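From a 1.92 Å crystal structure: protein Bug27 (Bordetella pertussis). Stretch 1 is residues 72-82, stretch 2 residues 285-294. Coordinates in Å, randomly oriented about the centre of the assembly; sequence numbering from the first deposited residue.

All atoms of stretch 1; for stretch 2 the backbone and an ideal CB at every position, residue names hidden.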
# COMPACT_ATOMS: atom_id res chain seq x y z
N ASN A 72 5.08 2.92 -0.66
CA ASN A 72 4.25 1.83 -0.19
C ASN A 72 4.53 0.60 -1.06
O ASN A 72 5.42 0.63 -1.92
CB ASN A 72 2.77 2.23 -0.18
CG ASN A 72 2.26 2.63 -1.55
OD1 ASN A 72 1.90 3.79 -1.78
ND2 ASN A 72 2.21 1.70 -2.46
N SER A 73 3.81 -0.48 -0.81
CA SER A 73 3.96 -1.74 -1.56
C SER A 73 4.01 -1.60 -3.09
O SER A 73 4.68 -2.39 -3.74
CB SER A 73 2.87 -2.73 -1.15
OG SER A 73 3.12 -3.14 0.17
N SER A 74 3.34 -0.58 -3.63
CA SER A 74 3.43 -0.24 -5.05
C SER A 74 4.87 -0.25 -5.54
O SER A 74 5.15 -0.70 -6.64
CB SER A 74 2.84 1.16 -5.31
OG SER A 74 1.42 1.22 -5.08
N PHE A 75 5.80 0.25 -4.72
CA PHE A 75 7.22 0.22 -5.07
C PHE A 75 7.67 -1.21 -5.44
O PHE A 75 8.48 -1.42 -6.37
CB PHE A 75 8.07 0.79 -3.91
CG PHE A 75 9.57 0.76 -4.16
CD1 PHE A 75 10.21 1.87 -4.72
CD2 PHE A 75 10.32 -0.40 -3.88
CE1 PHE A 75 11.63 1.85 -4.95
CE2 PHE A 75 11.74 -0.44 -4.15
CZ PHE A 75 12.37 0.74 -4.65
N ALA A 76 7.19 -2.20 -4.70
CA ALA A 76 7.56 -3.60 -4.99
C ALA A 76 6.80 -4.18 -6.18
O ALA A 76 7.23 -5.19 -6.75
CB ALA A 76 7.40 -4.48 -3.76
N VAL A 77 5.66 -3.57 -6.54
CA VAL A 77 4.88 -4.01 -7.71
C VAL A 77 5.49 -3.52 -9.01
O VAL A 77 5.47 -4.21 -10.05
CB VAL A 77 3.40 -3.52 -7.65
CG1 VAL A 77 2.62 -3.98 -8.90
CG2 VAL A 77 2.71 -4.04 -6.38
N ASN A 78 6.06 -2.32 -8.96
CA ASN A 78 6.53 -1.66 -10.17
C ASN A 78 7.54 -2.40 -11.04
O ASN A 78 7.44 -2.32 -12.27
CB ASN A 78 7.00 -0.24 -9.85
CG ASN A 78 5.86 0.73 -9.55
OD1 ASN A 78 6.10 1.84 -9.10
ND2 ASN A 78 4.65 0.31 -9.79
N PRO A 79 8.54 -3.09 -10.43
CA PRO A 79 9.51 -3.76 -11.27
C PRO A 79 8.87 -4.80 -12.21
O PRO A 79 9.35 -4.95 -13.31
CB PRO A 79 10.50 -4.39 -10.26
CG PRO A 79 10.36 -3.46 -9.04
CD PRO A 79 8.90 -3.24 -9.00
N GLY A 80 7.79 -5.46 -11.78
CA GLY A 80 7.14 -6.49 -12.60
C GLY A 80 6.23 -5.92 -13.69
O GLY A 80 5.98 -6.60 -14.68
N VAL A 81 5.77 -4.68 -13.54
CA VAL A 81 4.73 -4.12 -14.42
C VAL A 81 5.20 -2.97 -15.31
O VAL A 81 4.43 -2.50 -16.17
CB VAL A 81 3.46 -3.66 -13.62
CG1 VAL A 81 2.82 -4.86 -12.88
CG2 VAL A 81 3.78 -2.49 -12.65
N PHE A 82 6.43 -2.49 -15.09
CA PHE A 82 7.03 -1.54 -15.99
C PHE A 82 8.04 -2.23 -16.86
O PHE A 82 8.84 -3.00 -16.36
CB PHE A 82 7.63 -0.34 -15.24
CG PHE A 82 6.59 0.61 -14.74
CD1 PHE A 82 5.93 0.35 -13.53
CD2 PHE A 82 6.24 1.72 -15.50
CE1 PHE A 82 4.94 1.22 -13.09
CE2 PHE A 82 5.27 2.59 -15.08
CZ PHE A 82 4.60 2.35 -13.86
N UNK A 285 8.94 -8.98 -1.64
CA UNK A 285 7.68 -8.59 -2.27
C UNK A 285 7.91 -8.28 -3.75
O UNK A 285 7.06 -8.53 -4.58
CB UNK A 285 7.07 -7.38 -1.56
N UNK A 286 9.07 -7.75 -4.07
CA UNK A 286 9.41 -7.55 -5.46
C UNK A 286 9.31 -8.89 -6.17
O UNK A 286 8.66 -8.99 -7.22
CB UNK A 286 10.81 -6.94 -5.61
N UNK A 287 9.94 -9.91 -5.58
CA UNK A 287 9.97 -11.26 -6.19
C UNK A 287 8.56 -11.84 -6.31
O UNK A 287 8.18 -12.37 -7.32
CB UNK A 287 10.85 -12.20 -5.36
N UNK A 288 7.79 -11.71 -5.24
CA UNK A 288 6.46 -12.27 -5.18
C UNK A 288 5.49 -11.57 -6.16
O UNK A 288 4.71 -12.23 -6.87
CB UNK A 288 5.93 -12.17 -3.75
N UNK A 289 5.56 -10.24 -6.20
CA UNK A 289 4.64 -9.49 -7.06
C UNK A 289 5.02 -9.72 -8.50
O UNK A 289 4.16 -9.81 -9.36
CB UNK A 289 4.66 -8.00 -6.73
N UNK A 290 6.32 -9.83 -8.76
CA UNK A 290 6.78 -10.04 -10.15
C UNK A 290 6.25 -11.36 -10.68
O UNK A 290 5.87 -11.46 -11.86
CB UNK A 290 8.31 -10.02 -10.23
N UNK A 291 6.24 -12.35 -9.81
CA UNK A 291 5.72 -13.68 -10.16
C UNK A 291 4.22 -13.63 -10.51
O UNK A 291 3.76 -14.20 -11.53
CB UNK A 291 5.95 -14.65 -9.00
N UNK A 292 3.45 -12.97 -9.66
CA UNK A 292 2.02 -12.77 -9.88
C UNK A 292 1.73 -12.00 -11.17
O UNK A 292 0.89 -12.43 -11.95
CB UNK A 292 1.41 -12.03 -8.69
N UNK A 293 2.38 -10.86 -11.38
CA UNK A 293 2.08 -10.06 -12.57
C UNK A 293 2.63 -10.72 -13.87
O UNK A 293 2.11 -10.46 -14.96
CB UNK A 293 2.67 -8.66 -12.40
N UNK A 294 3.65 -11.56 -13.74
CA UNK A 294 4.06 -12.43 -14.85
C UNK A 294 2.96 -13.46 -15.19
O UNK A 294 2.58 -13.57 -16.36
CB UNK A 294 5.36 -13.15 -14.50

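Stretch 2 is helical throughout, and its axis passes 7.7 Å from that of helix 74-81 at a crossing angle of -46°. The CA atoms of Ala76 and position 286 lie 4.4 Å apart, and those of Gly80 and position 290 lie 4.3 Å apart, so little room is left between the backbones there.

At 285 the ideal CB points toward stretch 1 and lies 3.7 Å from Ala76 CB. A small or slender side chain would suit, and a polar one could reach for the Ser73 hydroxyl. The residue is Asp285. Water 1 accepts from Ser73 OG (2.5 Å) and donates to Asp285 OD2 (3.0 Å), so the carboxylate is joined to the serine through solvent.

At 286 CA-to-CB runs sideways, with the ideal CB 4.1 Å from Ala76 O and 4.9 Å from Pro79 CG. Ala76, Pro79 and the Phe75 ring offer an apolar surface suited to Ile, Leu, Val or Met. Ile286 places CG1 3.8 Å from Ala76 CB, CG2 4.3 Å from Pro79 CG and CD1 4.5 Å from Phe75 CE2. Its CA-H points almost straight at Ala76 O (CA to O 3.5 Å, angle 176°).

Position 287 points away, into space unoccupied by stretch 1, where a polar residue is plausible; it is Asp287. Position 288 points sideways with nothing near its CB, and many residues would fit. Arg288 makes a salt bridge within the helix, NH1 to Asp285 OD1, 3.6 Å.

At 289 the ideal CB points toward stretch 1, 4.1 Å from Val77 CA. The apolar side chains of Ala76 and Val77 favour Leu, Met or Phe. Phe289 brings CD2 to 3.7 Å from Ala76 CB and 3.6 Å from Val77 CG2; Ala76 C lies at the ring edge.

At 290 the ideal CB is 4.4 Å from Gly80 CA, which favours Gly, Ala or Ser. Ser290 OG sits 3.4 Å from Gly80 CA and 2.8 Å from water 2, which donates to Ala76 O (2.6 Å).

Positions 291 and 292 lie beyond reach of stretch 1, which sets no preference; they are Ala291 and Leu292.

At 293 the ideal CB points toward stretch 1, 3.8 Å from Val81 CG1 and 4.5 Å from Gly80 O. Val or Thr would suit this mixed setting. Thr293 packs CG2 3.6 Å from Val81 CG1, while OG1 hydrogen-bonds water 3 (2.9 Å), which donates to Val77 O (2.7 Å). A CB on Gly80 would clash with Thr293 OG1 at 2.7 Å.

Position 294 is unconstrained; Lys294 leads away.

Stretch 2, residues 285-294: DIDRFSALTK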
# COMPACT_ATOMS: atom_id res chain seq x y z
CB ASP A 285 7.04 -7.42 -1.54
CG ASP A 285 6.19 -7.87 -0.33
OD1 ASP A 285 6.06 -9.10 -0.10
OD2 ASP A 285 5.63 -7.00 0.36
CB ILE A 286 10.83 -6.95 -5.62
CG1 ILE A 286 10.78 -5.45 -5.27
CG2 ILE A 286 11.32 -7.15 -7.10
CD1 ILE A 286 12.14 -4.75 -5.24
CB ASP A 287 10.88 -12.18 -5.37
CG ASP A 287 12.37 -11.82 -5.49
OD1 ASP A 287 12.77 -11.04 -6.40
OD2 ASP A 287 13.16 -12.35 -4.66
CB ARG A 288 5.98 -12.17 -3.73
CG ARG A 288 4.53 -12.32 -3.51
CD ARG A 288 4.21 -11.59 -2.24
NE ARG A 288 2.84 -11.90 -1.87
CZ ARG A 288 2.13 -11.20 -1.02
NH1 ARG A 288 2.63 -10.10 -0.45
NH2 ARG A 288 0.92 -11.62 -0.75
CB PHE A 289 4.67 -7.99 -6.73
CG PHE A 289 4.07 -7.67 -5.39
CD1 PHE A 289 3.05 -8.48 -4.88
CD2 PHE A 289 4.50 -6.58 -4.63
CE1 PHE A 289 2.49 -8.23 -3.65
CE2 PHE A 289 3.89 -6.28 -3.37
CZ PHE A 289 2.91 -7.11 -2.89
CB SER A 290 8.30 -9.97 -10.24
OG SER A 290 8.65 -8.61 -10.41
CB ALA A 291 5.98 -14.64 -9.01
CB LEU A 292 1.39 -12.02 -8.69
CG LEU A 292 -0.11 -11.69 -8.80
CD1 LEU A 292 -0.96 -12.98 -8.96
CD2 LEU A 292 -0.53 -10.86 -7.59
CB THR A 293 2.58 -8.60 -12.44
OG1 THR A 293 3.99 -8.58 -12.23
CG2 THR A 293 1.90 -7.91 -11.29
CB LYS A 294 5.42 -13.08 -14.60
CG LYS A 294 6.19 -13.52 -15.85
CD LYS A 294 7.50 -14.23 -15.45
CE LYS A 294 7.77 -15.49 -16.26
NZ LYS A 294 9.23 -15.90 -16.04
O HOH W 1 2.93 -5.68 0.26
O HOH W 2 7.39 -6.53 -9.03
O HOH W 3 4.91 -6.87 -10.09
O HOH W 4 5.95 -9.38 -14.06
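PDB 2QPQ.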